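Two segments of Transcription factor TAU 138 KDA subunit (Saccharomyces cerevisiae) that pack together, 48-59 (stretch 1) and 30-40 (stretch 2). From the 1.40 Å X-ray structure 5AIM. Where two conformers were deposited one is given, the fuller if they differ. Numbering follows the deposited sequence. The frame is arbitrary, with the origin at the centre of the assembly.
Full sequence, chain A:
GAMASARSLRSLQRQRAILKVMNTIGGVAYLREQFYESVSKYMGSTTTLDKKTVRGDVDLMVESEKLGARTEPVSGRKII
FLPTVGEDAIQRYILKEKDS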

# COMPACT_ATOMS: atom_id res chain seq x y z
N THR A 48 3.00 13.13 -6.34
CA THR A 48 3.72 11.88 -6.21
C THR A 48 5.09 11.95 -6.89
O THR A 48 5.59 10.96 -7.42
CB THR A 48 2.92 10.70 -6.83
OG1 THR A 48 2.61 11.00 -8.20
CG2 THR A 48 1.64 10.45 -6.06
N LEU A 49 5.69 13.14 -6.87
CA LEU A 49 7.01 13.33 -7.47
C LEU A 49 8.07 12.56 -6.68
O LEU A 49 9.14 12.25 -7.21
CB LEU A 49 7.35 14.82 -7.53
CG LEU A 49 8.54 15.24 -8.40
CD1 LEU A 49 8.21 15.07 -9.87
CD2 LEU A 49 8.94 16.68 -8.09
N ASP A 50 7.76 12.24 -5.43
CA ASP A 50 8.66 11.50 -4.55
C ASP A 50 8.44 9.98 -4.69
O ASP A 50 9.20 9.31 -5.39
CB ASP A 50 8.47 11.96 -3.10
CG ASP A 50 9.47 11.35 -2.13
OD1 ASP A 50 9.84 10.17 -2.29
OD2 ASP A 50 9.89 12.07 -1.20
N LYS A 51 7.42 9.47 -4.01
CA LYS A 51 7.04 8.04 -4.05
C LYS A 51 8.02 7.08 -3.37
O LYS A 51 7.57 6.08 -2.79
CB LYS A 51 6.76 7.57 -5.48
CG LYS A 51 5.35 7.88 -5.95
CD LYS A 51 4.95 6.95 -7.07
CE LYS A 51 4.18 7.67 -8.16
NZ LYS A 51 4.00 6.81 -9.35
N LYS A 52 9.32 7.34 -3.46
CA LYS A 52 10.32 6.57 -2.71
C LYS A 52 9.95 6.56 -1.23
O LYS A 52 9.99 5.51 -0.56
CB LYS A 52 11.70 7.20 -2.88
CG LYS A 52 12.56 6.58 -3.97
CD LYS A 52 13.47 7.63 -4.59
CE LYS A 52 14.31 7.06 -5.73
NZ LYS A 52 15.46 6.24 -5.24
N THR A 53 9.58 7.74 -0.74
CA THR A 53 9.26 7.92 0.66
C THR A 53 8.06 7.06 1.08
O THR A 53 8.13 6.34 2.07
CB THR A 53 9.00 9.41 0.98
OG1 THR A 53 10.18 10.18 0.67
CG2 THR A 53 8.66 9.61 2.45
N VAL A 54 6.97 7.10 0.32
CA VAL A 54 5.81 6.28 0.64
C VAL A 54 6.10 4.78 0.46
O VAL A 54 5.67 3.94 1.27
CB VAL A 54 4.58 6.71 -0.18
CG1 VAL A 54 3.40 5.76 0.05
CG2 VAL A 54 4.18 8.13 0.18
N ARG A 55 6.84 4.45 -0.60
CA ARG A 55 7.22 3.06 -0.83
C ARG A 55 7.98 2.50 0.37
O ARG A 55 7.74 1.36 0.79
CB ARG A 55 8.06 2.92 -2.11
CG ARG A 55 8.63 1.51 -2.33
CD ARG A 55 7.55 0.43 -2.35
NE ARG A 55 8.10 -0.92 -2.20
CZ ARG A 55 8.29 -1.78 -3.19
NH1 ARG A 55 7.99 -1.47 -4.45
NH2 ARG A 55 8.80 -2.98 -2.93
N GLY A 56 8.90 3.29 0.92
CA GLY A 56 9.59 2.87 2.14
C GLY A 56 8.66 2.40 3.25
O GLY A 56 8.89 1.37 3.92
N ASP A 57 7.59 3.16 3.46
CA ASP A 57 6.64 2.84 4.52
C ASP A 57 5.73 1.67 4.15
O ASP A 57 5.39 0.84 5.02
CB ASP A 57 5.86 4.09 4.91
CG ASP A 57 6.71 5.05 5.73
OD1 ASP A 57 7.40 4.56 6.65
OD2 ASP A 57 6.74 6.26 5.43
N VAL A 58 5.39 1.55 2.87
CA VAL A 58 4.75 0.32 2.42
C VAL A 58 5.64 -0.89 2.78
O VAL A 58 5.16 -1.90 3.33
CB VAL A 58 4.50 0.33 0.90
CG1 VAL A 58 4.07 -1.05 0.41
CG2 VAL A 58 3.44 1.37 0.58
N ASP A 59 6.94 -0.77 2.51
CA ASP A 59 7.86 -1.86 2.80
C ASP A 59 7.90 -2.16 4.31
O ASP A 59 7.86 -3.34 4.72
CB ASP A 59 9.27 -1.54 2.30
CG ASP A 59 9.39 -1.62 0.80
OD1 ASP A 59 8.49 -2.20 0.15
OD2 ASP A 59 10.39 -1.11 0.25
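Stretch 2 30-40: YLREQFYESVS

How do the two backbones meet? Stretch 2 enters through Tyr30 and Leu31, reaches its N-cap at Arg32 and is helical from Glu33 on; stretch 1 begins as a loop, has Lys51 at its N-cap position and turns helical from Lys52 on. The two helices cross almost at right angles, 97° between their N-to-C directions, with axes 10.9 Å apart at closest approach. The CA atoms of Thr48 and Glu37 lie 6.3 Å apart.

What fills the space between them? Tyr36, in the m rotamer, gives up more area to the contact than any other residue. Val54 CG1 meets the edge of its ring, 3.6 Å from Tyr36 CD1, and also lies 4.3 Å from Val39 CG1. One helical turn later, Val58 CG1 is 4.0 Å from Leu31 CD1, and Val58 CG2 reaches the edge of the Phe35 ring, 4.3 Å from CE2. Both valines point toward stretch 2, so their methyl groups form an apolar seam.

How is the end of Tyr36 accommodated? Arg55 CD lies 3.1 Å from Tyr36 OH, and water 1 links that hydroxyl to Arg55 NH1, at 3.0 Å from each atom. Leu31 CD2 lies over one face of the guanidinium, 3.6 Å from Arg55 NH1. Within stretch 1 the same side chain makes a salt bridge, Arg55 NE to Asp59 OD1 at 2.7 Å.

What does the loop before the helix of stretch 1 contribute? Lys51 extends along Tyr36, its CD 3.7 Å from Tyr36 CD2, bringing NZ within 4.0 Å of Glu33 OE2, too far for a salt bridge. Thr48 CG2 packs 3.2 Å from Ser40 OG and 3.3 Å from Glu37 OE1. No direct hydrogen bond joins the stretches; packing dominates.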

# COMPACT_ATOMS: atom_id res chain seq x y z
N TYR A 30 -2.82 -3.16 -6.49
CA TYR A 30 -1.53 -3.22 -7.14
C TYR A 30 -0.69 -2.03 -6.70
O TYR A 30 -1.19 -0.90 -6.59
CB TYR A 30 -1.69 -3.23 -8.66
CG TYR A 30 -2.09 -4.56 -9.26
CD1 TYR A 30 -1.43 -5.73 -8.92
CD2 TYR A 30 -3.12 -4.64 -10.18
CE1 TYR A 30 -1.79 -6.94 -9.47
CE2 TYR A 30 -3.49 -5.85 -10.75
CZ TYR A 30 -2.82 -7.00 -10.39
OH TYR A 30 -3.17 -8.22 -10.94
N LEU A 31 0.59 -2.28 -6.45
CA LEU A 31 1.52 -1.23 -6.10
C LEU A 31 1.98 -0.56 -7.39
O LEU A 31 2.84 -1.06 -8.11
CB LEU A 31 2.70 -1.82 -5.32
CG LEU A 31 3.38 -0.95 -4.27
CD1 LEU A 31 2.38 -0.50 -3.21
CD2 LEU A 31 4.53 -1.74 -3.64
N ARG A 32 1.37 0.59 -7.66
CA ARG A 32 1.58 1.32 -8.90
C ARG A 32 1.07 2.74 -8.68
O ARG A 32 0.55 3.07 -7.62
CB ARG A 32 0.84 0.66 -10.06
CG ARG A 32 -0.67 0.57 -9.84
CD ARG A 32 -1.41 -0.15 -10.96
NE ARG A 32 -2.81 -0.36 -10.59
CZ ARG A 32 -3.70 -1.01 -11.34
NH1 ARG A 32 -3.35 -1.53 -12.51
NH2 ARG A 32 -4.95 -1.14 -10.91
N GLU A 33 1.20 3.58 -9.71
CA GLU A 33 0.89 5.00 -9.59
C GLU A 33 -0.48 5.30 -8.98
O GLU A 33 -0.59 6.17 -8.12
CB GLU A 33 1.00 5.67 -10.95
CG GLU A 33 0.76 7.17 -10.95
CD GLU A 33 1.05 7.81 -12.29
OE1 GLU A 33 0.27 7.58 -13.24
OE2 GLU A 33 2.06 8.54 -12.40
N GLN A 34 -1.51 4.58 -9.41
CA GLN A 34 -2.87 4.81 -8.92
C GLN A 34 -2.93 4.74 -7.39
O GLN A 34 -3.57 5.59 -6.71
CB GLN A 34 -3.82 3.78 -9.54
CG GLN A 34 -5.27 3.92 -9.10
CD GLN A 34 -6.18 2.91 -9.78
OE1 GLN A 34 -5.80 2.28 -10.78
NE2 GLN A 34 -7.38 2.73 -9.24
N PHE A 35 -2.26 3.74 -6.83
CA PHE A 35 -2.26 3.57 -5.38
C PHE A 35 -1.55 4.73 -4.69
O PHE A 35 -2.07 5.33 -3.72
CB PHE A 35 -1.63 2.25 -4.95
CG PHE A 35 -1.58 2.09 -3.46
CD1 PHE A 35 -2.74 1.84 -2.75
CD2 PHE A 35 -0.39 2.22 -2.77
CE1 PHE A 35 -2.72 1.72 -1.38
CE2 PHE A 35 -0.37 2.10 -1.38
CZ PHE A 35 -1.54 1.84 -0.71
N TYR A 36 -0.35 5.05 -5.15
CA TYR A 36 0.41 6.15 -4.56
C TYR A 36 -0.35 7.47 -4.66
O TYR A 36 -0.33 8.29 -3.73
CB TYR A 36 1.80 6.25 -5.18
CG TYR A 36 2.70 5.10 -4.80
CD1 TYR A 36 3.24 5.02 -3.52
CD2 TYR A 36 3.04 4.11 -5.72
CE1 TYR A 36 4.07 3.98 -3.17
CE2 TYR A 36 3.87 3.07 -5.37
CZ TYR A 36 4.38 3.01 -4.09
OH TYR A 36 5.22 1.98 -3.73
N GLU A 37 -1.03 7.67 -5.78
CA GLU A 37 -1.82 8.88 -5.97
C GLU A 37 -2.95 8.92 -4.95
O GLU A 37 -3.23 9.98 -4.37
CB GLU A 37 -2.38 8.95 -7.40
CG GLU A 37 -3.03 10.28 -7.74
CD GLU A 37 -2.06 11.44 -7.68
OE1 GLU A 37 -0.89 11.26 -8.09
OE2 GLU A 37 -2.45 12.53 -7.22
N SER A 38 -3.61 7.78 -4.73
CA SER A 38 -4.64 7.72 -3.69
C SER A 38 -4.08 8.07 -2.30
O SER A 38 -4.71 8.85 -1.56
CB SER A 38 -5.32 6.35 -3.62
OG SER A 38 -6.11 6.11 -4.77
N VAL A 39 -2.92 7.52 -1.94
CA VAL A 39 -2.32 7.89 -0.65
C VAL A 39 -2.01 9.39 -0.60
O VAL A 39 -2.30 10.05 0.41
CB VAL A 39 -1.04 7.07 -0.35
CG1 VAL A 39 -0.37 7.56 0.94
CG2 VAL A 39 -1.39 5.60 -0.23
N SER A 40 -1.46 9.94 -1.67
CA SER A 40 -1.15 11.37 -1.71
C SER A 40 -2.41 12.21 -1.53
O SER A 40 -2.43 13.16 -0.74
CB SER A 40 -0.45 11.74 -3.02
OG SER A 40 0.86 11.20 -3.06
O HOH W 1 6.43 0.53 -6.06